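Local coordinates for protein double Glycine Motif Protease domain from AMS/PCAT Transporter (Lachnospiraceae bacterium C6A11, PDB 6MPZ) that probably cleaves the leader peptide from a lantibiotic-type precursor behind its double-glycine motif, as the peptidase C39 domain of a peptide-exporting transporter, at residues E26-Y38 against F91-V104. Residues are numbered along the deposited sequence; the frame is centred on the assembly and turned at random.
Sequences ECGAASLAMVLAY and FPCIIHWNFNHFVV
With SG between its backbone N and carbonyl carbon (chi1 58°), Cys27 sets its sulfur beside the backbone N of Phe102, at 3.4 Å, while His101, whose CG lies anti to the backbone N (chi1 -169°), brings its imidazole beside the Cys27 side chain, ND1 3.6 Å from Cys27 SG. The sulfur is linked covalently to the bound leader peptide, whose backbone also hydrogen-bonds to ND1; NE2 is hydrogen-bonded to Asp117 OD1, which probably orients the ring. One turn on, Ser31 OG donates a hydrogen bond to Cys27 O at 2.8 Å from above the carbonyl plane, on the face opposite Ser31 N, so two donors grip that oxygen. Ile94 CD1 lies against the helix backbone, 3.6 Å from Leu32 N. Apolar side chains follow: Met34 CE meets Val104 CG2, and Val35 CG2 lies against Ile94 CG1. At the far end Pro92, preceded by a cis peptide bond, places CD 3.6 Å from the Tyr38 ring centroid, a CH-pi contact over the face, while Tyr38 OH hydrogen-bonds to Gln7 O. A helix with the nucleophile at its N-terminus, packed on an antiparallel sheet supplying the histidine, is the hallmark of papain-like (clan CA) cysteine peptidases, with Cys27, His101 and Asp117 the probable catalytic triad.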
# COMPACT_ATOMS: atom_id res chain seq x y z
N GLU A 26 12.61 4.25 2.22
CA GLU A 26 11.56 4.95 1.43
C GLU A 26 10.36 4.12 0.97
O GLU A 26 9.46 4.69 0.34
CB GLU A 26 12.20 5.66 0.22
CG GLU A 26 13.22 6.70 0.62
CD GLU A 26 14.00 7.30 -0.53
OE1 GLU A 26 13.65 7.10 -1.71
OE2 GLU A 26 14.99 8.01 -0.22
N CYS A 27 10.29 2.84 1.33
CA CYS A 27 9.22 1.92 0.78
C CYS A 27 7.77 2.47 0.92
O CYS A 27 6.98 2.32 -0.01
CB CYS A 27 9.30 0.52 1.40
SG CYS A 27 9.16 0.50 3.19
N GLY A 28 7.46 3.09 2.06
CA GLY A 28 6.16 3.73 2.33
C GLY A 28 5.81 4.74 1.27
O GLY A 28 4.73 4.71 0.68
N ALA A 29 6.75 5.64 1.02
CA ALA A 29 6.60 6.69 0.03
C ALA A 29 6.51 6.20 -1.42
O ALA A 29 5.69 6.70 -2.20
CB ALA A 29 7.74 7.69 0.17
N ALA A 30 7.38 5.24 -1.78
CA ALA A 30 7.33 4.63 -3.09
C ALA A 30 5.96 3.94 -3.31
O ALA A 30 5.37 4.09 -4.36
CB ALA A 30 8.47 3.62 -3.23
N SER A 31 5.45 3.26 -2.28
CA SER A 31 4.21 2.53 -2.34
C SER A 31 3.07 3.56 -2.51
O SER A 31 2.24 3.36 -3.36
CB SER A 31 3.96 1.65 -1.08
OG SER A 31 4.97 0.64 -0.94
N LEU A 32 3.04 4.63 -1.73
CA LEU A 32 1.96 5.63 -1.99
C LEU A 32 2.12 6.31 -3.39
O LEU A 32 1.15 6.73 -3.99
CB LEU A 32 1.91 6.67 -0.91
CG LEU A 32 0.84 7.78 -1.06
CD1 LEU A 32 -0.56 7.24 -1.14
CD2 LEU A 32 0.93 8.69 0.15
N ALA A 33 3.34 6.43 -3.88
CA ALA A 33 3.58 7.09 -5.19
C ALA A 33 2.92 6.28 -6.31
O ALA A 33 2.18 6.83 -7.14
CB ALA A 33 5.09 7.31 -5.44
N MET A 34 3.13 4.95 -6.26
CA MET A 34 2.46 3.97 -7.15
C MET A 34 0.95 4.04 -7.07
O MET A 34 0.30 4.01 -8.13
CB MET A 34 2.92 2.55 -6.86
CG MET A 34 4.31 2.31 -7.28
SD MET A 34 5.06 0.64 -7.13
CE MET A 34 5.60 0.63 -5.44
N VAL A 35 0.38 4.12 -5.86
CA VAL A 35 -1.09 4.29 -5.71
C VAL A 35 -1.58 5.62 -6.33
O VAL A 35 -2.57 5.63 -7.06
CB VAL A 35 -1.62 4.16 -4.25
CG1 VAL A 35 -3.12 4.44 -4.18
CG2 VAL A 35 -1.39 2.77 -3.70
N LEU A 36 -0.87 6.70 -6.05
CA LEU A 36 -1.14 7.99 -6.68
C LEU A 36 -1.08 7.96 -8.23
O LEU A 36 -1.96 8.51 -8.90
CB LEU A 36 -0.16 9.05 -6.14
CG LEU A 36 -0.46 9.43 -4.66
CD1 LEU A 36 0.74 10.17 -4.03
CD2 LEU A 36 -1.76 10.26 -4.55
N ALA A 37 -0.08 7.27 -8.76
CA ALA A 37 0.09 7.10 -10.20
C ALA A 37 -1.04 6.29 -10.83
O ALA A 37 -1.45 6.60 -11.93
CB ALA A 37 1.45 6.46 -10.49
N TYR A 38 -1.59 5.28 -10.12
CA TYR A 38 -2.76 4.52 -10.58
C TYR A 38 -3.96 5.45 -10.80
O TYR A 38 -4.70 5.29 -11.78
CB TYR A 38 -3.12 3.39 -9.59
CG TYR A 38 -4.40 2.63 -9.91
CD1 TYR A 38 -4.40 1.55 -10.81
CD2 TYR A 38 -5.61 3.00 -9.35
CE1 TYR A 38 -5.59 0.84 -11.10
CE2 TYR A 38 -6.81 2.32 -9.64
CZ TYR A 38 -6.81 1.27 -10.52
OH TYR A 38 -8.00 0.60 -10.74
N PHE A 91 -8.06 -3.04 -4.96
CA PHE A 91 -6.72 -2.90 -5.51
C PHE A 91 -6.58 -1.68 -6.41
O PHE A 91 -7.52 -1.32 -7.11
CB PHE A 91 -6.29 -4.19 -6.21
CG PHE A 91 -6.63 -5.41 -5.41
CD1 PHE A 91 -5.91 -5.72 -4.28
CD2 PHE A 91 -7.72 -6.23 -5.75
CE1 PHE A 91 -6.25 -6.84 -3.50
CE2 PHE A 91 -8.07 -7.34 -4.97
CZ PHE A 91 -7.32 -7.65 -3.84
N PRO A 92 -5.44 -0.98 -6.35
CA PRO A 92 -4.29 -1.34 -5.49
C PRO A 92 -4.54 -0.93 -4.03
O PRO A 92 -5.39 -0.07 -3.74
CB PRO A 92 -3.16 -0.48 -6.09
CG PRO A 92 -3.88 0.77 -6.50
CD PRO A 92 -5.20 0.29 -7.06
N CYS A 93 -3.82 -1.55 -3.14
CA CYS A 93 -3.82 -1.22 -1.70
C CYS A 93 -2.38 -1.38 -1.23
O CYS A 93 -1.55 -2.05 -1.91
CB CYS A 93 -4.76 -2.16 -0.88
SG CYS A 93 -4.38 -3.94 -0.97
N ILE A 94 -2.07 -0.81 -0.08
CA ILE A 94 -0.72 -0.93 0.48
C ILE A 94 -0.81 -1.89 1.65
O ILE A 94 -1.74 -1.79 2.47
CB ILE A 94 -0.16 0.47 0.94
CG1 ILE A 94 0.03 1.41 -0.27
CG2 ILE A 94 1.18 0.28 1.63
CD1 ILE A 94 0.41 2.85 0.03
N ILE A 95 0.17 -2.81 1.75
CA ILE A 95 0.17 -3.78 2.79
C ILE A 95 1.53 -3.81 3.48
O ILE A 95 2.57 -3.60 2.83
CB ILE A 95 -0.24 -5.21 2.32
CG1 ILE A 95 0.74 -5.81 1.30
CG2 ILE A 95 -1.64 -5.18 1.77
CD1 ILE A 95 0.55 -7.29 0.97
N HIS A 96 1.48 -4.05 4.80
CA HIS A 96 2.65 -4.19 5.68
C HIS A 96 3.24 -5.60 5.45
O HIS A 96 2.49 -6.55 5.25
CB HIS A 96 2.14 -3.95 7.13
CG HIS A 96 3.21 -3.77 8.17
ND1 HIS A 96 4.35 -3.03 7.96
CD2 HIS A 96 3.26 -4.19 9.45
CE1 HIS A 96 5.08 -3.04 9.06
NE2 HIS A 96 4.44 -3.73 9.98
N TRP A 97 4.56 -5.73 5.44
CA TRP A 97 5.25 -6.92 4.89
C TRP A 97 6.47 -7.24 5.73
O TRP A 97 7.37 -6.40 5.86
CB TRP A 97 5.68 -6.60 3.44
CG TRP A 97 6.13 -7.75 2.54
CD1 TRP A 97 7.41 -8.08 2.20
CD2 TRP A 97 5.28 -8.65 1.82
NE1 TRP A 97 7.41 -9.14 1.31
CE2 TRP A 97 6.12 -9.52 1.07
CE3 TRP A 97 3.89 -8.82 1.75
CZ2 TRP A 97 5.61 -10.55 0.28
CZ3 TRP A 97 3.38 -9.85 0.94
CH2 TRP A 97 4.24 -10.70 0.23
N ASN A 98 6.51 -8.47 6.26
CA ASN A 98 7.58 -8.96 7.16
C ASN A 98 7.85 -8.06 8.38
O ASN A 98 8.97 -8.03 8.86
CB ASN A 98 8.87 -9.19 6.36
CG ASN A 98 8.68 -10.21 5.27
OD1 ASN A 98 7.89 -11.15 5.43
ND2 ASN A 98 9.35 -10.03 4.14
N PHE A 99 6.84 -7.31 8.83
CA PHE A 99 6.92 -6.39 9.98
C PHE A 99 7.88 -5.18 9.81
O PHE A 99 8.08 -4.43 10.72
CB PHE A 99 7.21 -7.16 11.30
CG PHE A 99 6.21 -8.24 11.59
CD1 PHE A 99 4.98 -7.92 12.19
CD2 PHE A 99 6.43 -9.57 11.21
CE1 PHE A 99 4.01 -8.89 12.43
CE2 PHE A 99 5.46 -10.54 11.45
CZ PHE A 99 4.25 -10.20 12.06
N ASN A 100 8.35 -4.98 8.58
CA ASN A 100 9.52 -4.20 8.17
C ASN A 100 9.34 -3.18 7.04
O ASN A 100 10.19 -2.31 6.83
CB ASN A 100 10.37 -5.20 7.34
CG ASN A 100 11.48 -5.76 8.10
OD1 ASN A 100 12.54 -6.05 7.55
ND2 ASN A 100 11.26 -5.96 9.37
N HIS A 101 8.32 -3.42 6.21
CA HIS A 101 8.36 -3.07 4.79
C HIS A 101 6.91 -2.82 4.34
O HIS A 101 5.93 -3.29 4.97
CB HIS A 101 9.07 -4.21 4.00
CG HIS A 101 9.40 -3.90 2.57
ND1 HIS A 101 10.18 -2.83 2.19
CD2 HIS A 101 9.12 -4.57 1.42
CE1 HIS A 101 10.36 -2.84 0.88
NE2 HIS A 101 9.69 -3.87 0.39
N PHE A 102 6.79 -2.00 3.30
CA PHE A 102 5.53 -1.77 2.65
C PHE A 102 5.70 -2.13 1.19
O PHE A 102 6.71 -1.78 0.56
CB PHE A 102 5.08 -0.32 2.76
CG PHE A 102 4.66 0.08 4.13
CD1 PHE A 102 3.52 -0.46 4.71
CD2 PHE A 102 5.40 1.02 4.86
CE1 PHE A 102 3.14 -0.09 5.97
CE2 PHE A 102 5.02 1.37 6.14
CZ PHE A 102 3.89 0.82 6.69
N VAL A 103 4.70 -2.84 0.66
CA VAL A 103 4.61 -3.15 -0.74
C VAL A 103 3.21 -2.79 -1.24
O VAL A 103 2.28 -2.59 -0.44
CB VAL A 103 4.95 -4.60 -1.01
CG1 VAL A 103 6.35 -4.93 -0.48
CG2 VAL A 103 3.89 -5.55 -0.42
N VAL A 104 3.06 -2.71 -2.57
CA VAL A 104 1.75 -2.45 -3.20
C VAL A 104 1.13 -3.74 -3.71
O VAL A 104 1.74 -4.40 -4.54
CB VAL A 104 1.84 -1.49 -4.37
CG1 VAL A 104 0.44 -1.27 -4.98
CG2 VAL A 104 2.41 -0.18 -3.90